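PDB 4BPS: chorismatase from Streptomyces hygroscopicus, which hydrolyses chorismate to pyruvate and a dihydroxylated cyclohexadiene carboxylic acid, a step in the biosynthesis of the immunosuppressants FK506 and FK520. Local coordinates for residues 155-160 and 218-224; 209-215 and 224-228. All blocks are in the same frame, centred on the assembly; numbering follows the deposited sequence. Where two conformers were deposited one is given.

Interactions 1 and 2 lie on the same side of the chain's centre, their own centres about 12 Å apart, and meet at Pro-224, which belongs to both. Their segments alternate along the sequence: 209-215 comes before 218-224, and 224-228 carries the chain on from it. Both touch the bound 3-(2-carboxyethyl)benzoic acid, at different ends. In interaction 1, Tyr-155 OH donates to benzoate oxygen OAB of the ligand at 2.6 Å; in interaction 2, Tyr-215 and Arg-228 hold the carboxyethyl group and Phe-226 lies against the ring. Arg-162 is also hydrogen-bonded to the ligand. Away from it, Pro-223 CG packs 3.6 Å from His-213 O, a second point where the two contacts touch.

Interaction 1 (155-160 and 218-224); sequences YRDFCV and TYGPRPP. With 3EB (3-(2-carboxyethyl)benzoic acid), chain B.
Tyr-155 reaches Pro-224 with its hydroxyl end, OH lying 3.4 Å from Pro-224 CB. With CG anti to the backbone N (chi1 -180°), the ring extends into the pocket, where benzoate oxygen OAB of the ligand lies at its edge, in plane. A tyrosine suits this place because its rigid ring carries a polar end past the apolar proline.

Arg-156 reaches the loop carbonyls with a chain extended from CG to NE. NH1 donates both to Thr-218 O at 2.9 Å, almost straight at 172°, and to Gly-220 O at 2.9 Å, more bent at 154°. Both oxygens lie near the guanidinium plane, while NE forms a salt bridge with Glu-153; a long side chain with several N-H groups can serve all three. The backbone of Arg-156 adds a water bridge from its O to Arg-222 N.

Cys-159, small enough for a close approach, brings CB to 3.5 Å from Arg-222 O and SG to 3.9 Å from Pro-224 CA. The sulfur also lies toward the rim of one face of the Tyr-155 ring. A water donates to both Cys-159 O and Pro-223 O.

Val-160, being branched, can set CG2 across Pro-221 CG at 3.8 Å and beside Arg-222 CG; Pro-221 follows a cis peptide bond. Here helix 154-169 packs against a proline-rich loop beside the substrate pocket, within the YjgF-type fold of this chorismatase.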
loop_
_atom_site.group_PDB
_atom_site.type_symbol
_atom_site.label_atom_id
_atom_site.label_comp_id
_atom_site.label_asym_id
_atom_site.label_seq_id
_atom_site.Cartn_x
_atom_site.Cartn_y
_atom_site.Cartn_z
ATOM N N TYR A 155 -2.476 -11.786 10.644
ATOM C CA TYR A 155 -1.370 -11.208 9.867
ATOM C C TYR A 155 -0.344 -12.283 9.495
ATOM O O TYR A 155 0.205 -12.269 8.396
ATOM C CB TYR A 155 -0.663 -10.114 10.663
ATOM C CG TYR A 155 0.484 -9.482 9.894
ATOM C CD1 TYR A 155 0.271 -8.810 8.687
ATOM C CD2 TYR A 155 1.789 -9.589 10.344
ATOM C CE1 TYR A 155 1.312 -8.260 7.983
ATOM C CE2 TYR A 155 2.838 -9.015 9.667
ATOM C CZ TYR A 155 2.602 -8.359 8.479
ATOM O OH TYR A 155 3.668 -7.809 7.806
ATOM N N ARG A 156 -0.062 -13.179 10.434
ATOM C CA ARG A 156 0.927 -14.227 10.208
ATOM C C ARG A 156 0.423 -15.224 9.157
ATOM O O ARG A 156 1.193 -15.675 8.297
ATOM C CB ARG A 156 1.281 -14.923 11.509
ATOM C CG ARG A 156 1.934 -13.981 12.497
ATOM C CD ARG A 156 2.011 -14.588 13.896
ATOM N NE ARG A 156 2.453 -13.582 14.866
ATOM C CZ ARG A 156 3.701 -13.449 15.296
ATOM N NH1 ARG A 156 4.654 -14.292 14.900
ATOM N NH2 ARG A 156 4.007 -12.486 16.159
ATOM N N ASP A 157 -0.862 -15.552 9.213
ATOM C CA ASP A 157 -1.517 -16.432 8.237
ATOM C C ASP A 157 -1.433 -15.806 6.835
ATOM O O ASP A 157 -1.051 -16.458 5.850
ATOM C CB ASP A 157 -2.963 -16.566 8.732
ATOM C CG ASP A 157 -3.820 -17.577 7.979
ATOM O OD1 ASP A 157 -3.309 -18.559 7.392
ATOM O OD2 ASP A 157 -5.048 -17.375 8.061
ATOM N N PHE A 158 -1.746 -14.509 6.750
ATOM C CA PHE A 158 -1.581 -13.751 5.511
ATOM C C PHE A 158 -0.124 -13.805 5.016
ATOM O O PHE A 158 0.122 -14.023 3.828
ATOM C CB PHE A 158 -2.041 -12.301 5.761
ATOM C CG PHE A 158 -1.485 -11.317 4.769
ATOM C CD1 PHE A 158 -1.987 -11.249 3.467
ATOM C CD2 PHE A 158 -0.437 -10.481 5.114
ATOM C CE1 PHE A 158 -1.443 -10.380 2.534
ATOM C CE2 PHE A 158 0.096 -9.596 4.181
ATOM C CZ PHE A 158 -0.400 -9.560 2.893
ATOM N N CYS A 159 0.842 -13.592 5.915
ATOM C CA CYS A 159 2.238 -13.626 5.496
ATOM C C CYS A 159 2.634 -14.994 4.952
ATOM O O CYS A 159 3.436 -15.067 4.014
ATOM C CB CYS A 159 3.173 -13.241 6.652
ATOM S SG CYS A 159 3.258 -11.445 6.984
ATOM N N VAL A 160 2.143 -16.082 5.567
ATOM C CA VAL A 160 2.411 -17.422 5.048
ATOM C C VAL A 160 1.925 -17.510 3.593
ATOM O O VAL A 160 2.648 -17.990 2.707
ATOM C CB VAL A 160 1.730 -18.508 5.913
ATOM C CG1 VAL A 160 1.765 -19.867 5.221
ATOM C CG2 VAL A 160 2.398 -18.591 7.290
ATOM N N THR A 218 10.574 -14.719 15.304
ATOM C CA THR A 218 9.591 -14.176 16.226
ATOM C C THR A 218 8.331 -13.706 15.500
ATOM O O THR A 218 7.241 -13.816 16.038
ATOM C CB THR A 218 10.180 -12.958 16.965
ATOM O OG1 THR A 218 11.534 -13.215 17.350
ATOM C CG2 THR A 218 9.329 -12.621 18.169
ATOM N N TYR A 219 8.511 -13.155 14.296
ATOM C CA TYR A 219 7.421 -12.555 13.520
ATOM C C TYR A 219 6.792 -13.542 12.522
ATOM O O TYR A 219 5.986 -13.139 11.673
ATOM C CB TYR A 219 7.948 -11.324 12.773
ATOM C CG TYR A 219 8.609 -10.321 13.701
ATOM C CD1 TYR A 219 7.874 -9.572 14.602
ATOM C CD2 TYR A 219 9.982 -10.133 13.687
ATOM C CE1 TYR A 219 8.473 -8.660 15.446
ATOM C CE2 TYR A 219 10.599 -9.230 14.538
ATOM C CZ TYR A 219 9.843 -8.480 15.393
ATOM O OH TYR A 219 10.431 -7.570 16.224
ATOM N N GLY A 220 7.147 -14.823 12.643
ATOM C CA GLY A 220 6.837 -15.842 11.647
ATOM C C GLY A 220 5.522 -16.561 11.883
ATOM O O GLY A 220 4.644 -16.096 12.603
ATOM N N PRO A 221 5.369 -17.741 11.280
ATOM C CA PRO A 221 6.415 -18.614 10.745
ATOM C C PRO A 221 6.991 -18.213 9.389
ATOM O O PRO A 221 8.016 -18.778 9.022
ATOM C CB PRO A 221 5.714 -19.968 10.648
ATOM C CG PRO A 221 4.329 -19.632 10.421
ATOM C CD PRO A 221 4.059 -18.416 11.281
ATOM N N ARG A 222 6.380 -17.289 8.664
ATOM C CA ARG A 222 7.000 -16.781 7.435
ATOM C C ARG A 222 7.088 -15.267 7.546
ATOM O O ARG A 222 6.128 -14.602 7.937
ATOM C CB ARG A 222 6.208 -17.155 6.169
ATOM C CG ARG A 222 6.099 -18.654 5.870
ATOM C CD ARG A 222 7.384 -19.357 5.354
ATOM N NE ARG A 222 8.117 -18.740 4.228
ATOM C CZ ARG A 222 8.007 -19.049 2.924
ATOM N NH1 ARG A 222 7.132 -19.938 2.464
ATOM N NH2 ARG A 222 8.780 -18.413 2.039
ATOM N N PRO A 223 8.237 -14.695 7.181
ATOM C CA PRO A 223 8.385 -13.241 7.330
ATOM C C PRO A 223 7.553 -12.483 6.318
ATOM O O PRO A 223 7.179 -13.004 5.250
ATOM C CB PRO A 223 9.879 -13.007 7.066
ATOM C CG PRO A 223 10.265 -14.124 6.200
ATOM C CD PRO A 223 9.458 -15.316 6.656
ATOM N N PRO A 224 7.266 -11.221 6.638
ATOM C CA PRO A 224 6.735 -10.322 5.610
ATOM C C PRO A 224 7.746 -10.125 4.500
ATOM O O PRO A 224 8.927 -10.466 4.660
ATOM C CB PRO A 224 6.471 -9.006 6.362
ATOM C CG PRO A 224 6.997 -9.185 7.722
ATOM C CD PRO A 224 7.632 -10.519 7.873
HETATM C C 3EB B . 6.790 -3.171 9.373
HETATM O O 3EB B . 7.021 -4.385 9.376
HETATM C CA 3EB B . 5.444 -2.615 9.747
HETATM O OAB 3EB B . 3.058 -6.891 5.469
HETATM O OAD 3EB B . 2.776 -5.704 3.616
HETATM C CAE 3EB B . 4.532 -2.287 6.859
HETATM C CAF 3EB B . 4.379 -2.291 5.478
HETATM C CAG 3EB B . 4.192 -3.410 7.613
HETATM C CAH 3EB B . 3.876 -3.407 4.832
HETATM C CAL 3EB B . 3.082 -5.800 4.865
HETATM C CAM 3EB B . 3.705 -4.533 6.943
HETATM C CAN 3EB B . 3.560 -4.552 5.556
HETATM O OXT 3EB B . 7.700 -2.296 9.108
HETATM C C2 3EB B . 4.287 -3.427 9.130
HETATM O O HOH W 1 3.918 -15.895 9.230
HETATM O O HOH W 2 4.842 -12.565 3.580
#

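Interaction 2 (209-215 and 224-228). With 3EB (3-(2-carboxyethyl)benzoic acid), chain B.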
loop_
_atom_site.group_PDB
_atom_site.type_symbol
_atom_site.label_atom_id
_atom_site.label_comp_id
_atom_site.label_asym_id
_atom_site.label_seq_id
_atom_site.Cartn_x
_atom_site.Cartn_y
_atom_site.Cartn_z
ATOM N N VAL A 209 16.529 0.110 9.250
ATOM C CA VAL A 209 15.394 -0.803 9.393
ATOM C C VAL A 209 15.747 -2.081 8.667
ATOM O O VAL A 209 16.228 -2.055 7.529
ATOM C CB VAL A 209 14.085 -0.174 8.852
ATOM C CG1 VAL A 209 12.943 -1.185 8.851
ATOM C CG2 VAL A 209 13.696 1.038 9.722
ATOM N N LEU A 210 15.521 -3.206 9.335
ATOM C CA LEU A 210 15.846 -4.490 8.756
ATOM C C LEU A 210 14.916 -4.791 7.570
ATOM O O LEU A 210 13.708 -4.582 7.641
ATOM C CB LEU A 210 15.696 -5.572 9.831
ATOM C CG LEU A 210 16.145 -6.992 9.464
ATOM C CD1 LEU A 210 17.625 -7.067 9.081
ATOM C CD2 LEU A 210 15.840 -7.937 10.616
ATOM N N THR A 211 15.484 -5.325 6.493
ATOM C CA THR A 211 14.689 -5.778 5.349
ATOM C C THR A 211 13.628 -6.766 5.811
ATOM O O THR A 211 13.931 -7.710 6.556
ATOM C CB THR A 211 15.633 -6.390 4.323
ATOM O OG1 THR A 211 16.462 -5.338 3.813
ATOM C CG2 THR A 211 14.911 -7.040 3.164
ATOM N N ALA A 212 12.386 -6.537 5.383
ATOM C CA ALA A 212 11.232 -7.269 5.919
ATOM C C ALA A 212 11.427 -8.782 5.828
ATOM O O ALA A 212 11.170 -9.499 6.806
ATOM C CB ALA A 212 9.952 -6.812 5.217
ATOM N N HIS A 213 11.863 -9.277 4.660
ATOM C CA HIS A 213 11.951 -10.733 4.536
ATOM C C HIS A 213 13.146 -11.329 5.266
ATOM O O HIS A 213 13.313 -12.546 5.286
ATOM C CB HIS A 213 11.843 -11.208 3.079
ATOM C CG HIS A 213 12.989 -10.868 2.195
ATOM N ND1 HIS A 213 13.061 -9.686 1.480
ATOM C CD2 HIS A 213 14.061 -11.611 1.833
ATOM C CE1 HIS A 213 14.166 -9.703 0.752
ATOM N NE2 HIS A 213 14.788 -10.857 0.940
ATOM N N HIS A 214 13.938 -10.464 5.913
ATOM C CA HIS A 214 15.000 -10.897 6.835
ATOM C C HIS A 214 14.570 -10.834 8.298
ATOM O O HIS A 214 15.390 -11.095 9.179
ATOM C CB HIS A 214 16.259 -10.035 6.650
ATOM C CG HIS A 214 16.897 -10.189 5.314
ATOM N ND1 HIS A 214 17.926 -9.375 4.893
ATOM C CD2 HIS A 214 16.665 -11.060 4.309
ATOM C CE1 HIS A 214 18.292 -9.730 3.673
ATOM N NE2 HIS A 214 17.548 -10.756 3.298
ATOM N N TYR A 215 13.324 -10.487 8.583
ATOM C CA TYR A 215 12.874 -10.477 9.960
ATOM C C TYR A 215 13.100 -11.844 10.620
ATOM O O TYR A 215 12.930 -12.888 9.995
ATOM C CB TYR A 215 11.393 -10.145 10.073
ATOM C CG TYR A 215 10.967 -8.683 9.945
ATOM C CD1 TYR A 215 11.871 -7.653 9.656
ATOM C CD2 TYR A 215 9.641 -8.340 10.123
ATOM C CE1 TYR A 215 11.431 -6.354 9.554
ATOM C CE2 TYR A 215 9.180 -7.046 10.003
ATOM C CZ TYR A 215 10.074 -6.047 9.710
ATOM O OH TYR A 215 9.668 -4.722 9.555
ATOM N N PRO A 224 7.266 -11.221 6.638
ATOM C CA PRO A 224 6.735 -10.322 5.610
ATOM C C PRO A 224 7.746 -10.125 4.500
ATOM O O PRO A 224 8.927 -10.466 4.660
ATOM C CB PRO A 224 6.471 -9.006 6.362
ATOM C CG PRO A 224 6.997 -9.185 7.722
ATOM C CD PRO A 224 7.632 -10.519 7.873
ATOM N N VAL A 225 7.290 -9.600 3.363
ATOM C CA VAL A 225 8.191 -9.270 2.264
ATOM C C VAL A 225 7.667 -8.028 1.588
ATOM O O VAL A 225 6.487 -7.963 1.250
ATOM C CB VAL A 225 8.335 -10.449 1.277
ATOM C CG1 VAL A 225 6.967 -10.935 0.738
ATOM C CG2 VAL A 225 9.256 -10.099 0.133
ATOM N N PHE A 226 8.538 -7.033 1.450
ATOM C CA PHE A 226 8.211 -5.745 0.822
ATOM C C PHE A 226 9.417 -4.822 0.903
ATOM O O PHE A 226 10.223 -4.926 1.838
ATOM C CB PHE A 226 6.971 -5.042 1.442
ATOM C CG PHE A 226 7.076 -4.758 2.918
ATOM C CD1 PHE A 226 6.652 -5.685 3.868
ATOM C CD2 PHE A 226 7.577 -3.548 3.367
ATOM C CE1 PHE A 226 6.737 -5.416 5.211
ATOM C CE2 PHE A 226 7.669 -3.273 4.716
ATOM C CZ PHE A 226 7.267 -4.212 5.640
ATOM N N ALA A 227 9.484 -3.876 -0.030
ATOM C CA ALA A 227 10.494 -2.824 -0.000
ATOM C C ALA A 227 9.999 -1.664 0.849
ATOM O O ALA A 227 8.798 -1.529 1.071
ATOM C CB ALA A 227 10.773 -2.335 -1.406
ATOM N N ARG A 228 10.902 -0.782 1.281
ATOM C CA ARG A 228 10.498 0.362 2.117
ATOM C C ARG A 228 10.000 1.556 1.266
ATOM O O ARG A 228 9.245 2.413 1.762
ATOM C CB ARG A 228 11.634 0.764 3.074
ATOM C CG ARG A 228 12.063 -0.390 3.966
ATOM C CD ARG A 228 10.960 -0.807 4.917
ATOM N NE ARG A 228 11.298 -2.061 5.584
ATOM C CZ ARG A 228 10.640 -2.520 6.645
ATOM N NH1 ARG A 228 9.631 -1.835 7.162
ATOM N NH2 ARG A 228 11.013 -3.672 7.192
HETATM C C 3EB B . 6.790 -3.171 9.373
HETATM O O 3EB B . 7.021 -4.385 9.376
HETATM C CA 3EB B . 5.444 -2.615 9.747
HETATM O OAB 3EB B . 3.058 -6.891 5.469
HETATM O OAD 3EB B . 2.776 -5.704 3.616
HETATM C CAE 3EB B . 4.532 -2.287 6.859
HETATM C CAF 3EB B . 4.379 -2.291 5.478
HETATM C CAG 3EB B . 4.192 -3.410 7.613
HETATM C CAH 3EB B . 3.876 -3.407 4.832
HETATM C CAL 3EB B . 3.082 -5.800 4.865
HETATM C CAM 3EB B . 3.705 -4.533 6.943
HETATM C CAN 3EB B . 3.560 -4.552 5.556
HETATM O OXT 3EB B . 7.700 -2.296 9.108
HETATM C C2 3EB B . 4.287 -3.427 9.130
HETATM O O HOH W 3 12.129 -4.105 3.698
HETATM O O HOH W 4 11.346 -7.636 2.192
#
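Arg-228 and Tyr-215 meet through a nearly straight hydrogen bond, NH2 to OH at 2.9 Å and 177°, with the hydroxyl oxygen in the guanidinium plane. That OH in turn donates to carboxylate oxygen O of the ligand at 2.7 Å. Arg-228 NH1 gives a hydrogen to the other oxygen, OXT, at 2.8 Å; these two bonds fix the guanidinium's rotation, and its charge would be expected to favour the ionised carboxylate. NH2 also makes a weak bond to Leu-210 O.

Two waters complete the polar network. One accepts from Ala-212 N and Arg-228 NE and donates to Phe-226 O; the other accepts from His-213 N and Phe-226 N and also bonds to His-213 ND1.

Two flat groups are sandwiched. Phe-226 CG sits between its backbone N and carbonyl carbon (chi1 58°), bringing the ring back between Ala-212 and the ligand. Ala-212 CB makes a CH-pi contact 3.8 Å from the centroid, its small methyl allowing a close backbone, while the ligand's ring covers the opposite face. Val-209 CG1 covers one guanidinium face of Arg-228, 3.5 Å from CZ, and Phe-226 CE2 the other, toward its rim. Separately, Tyr-215 CD2 lies 3.7 Å from Pro-224 CG.

Both segments belong to the long connection between strands 201-204 and 229-232; Pro-224 and Val-225 touch Arg-162 of helix 154-169, while Arg-228 bonds through its backbone to Ile-204 and Ser-243 in the neighbouring strands.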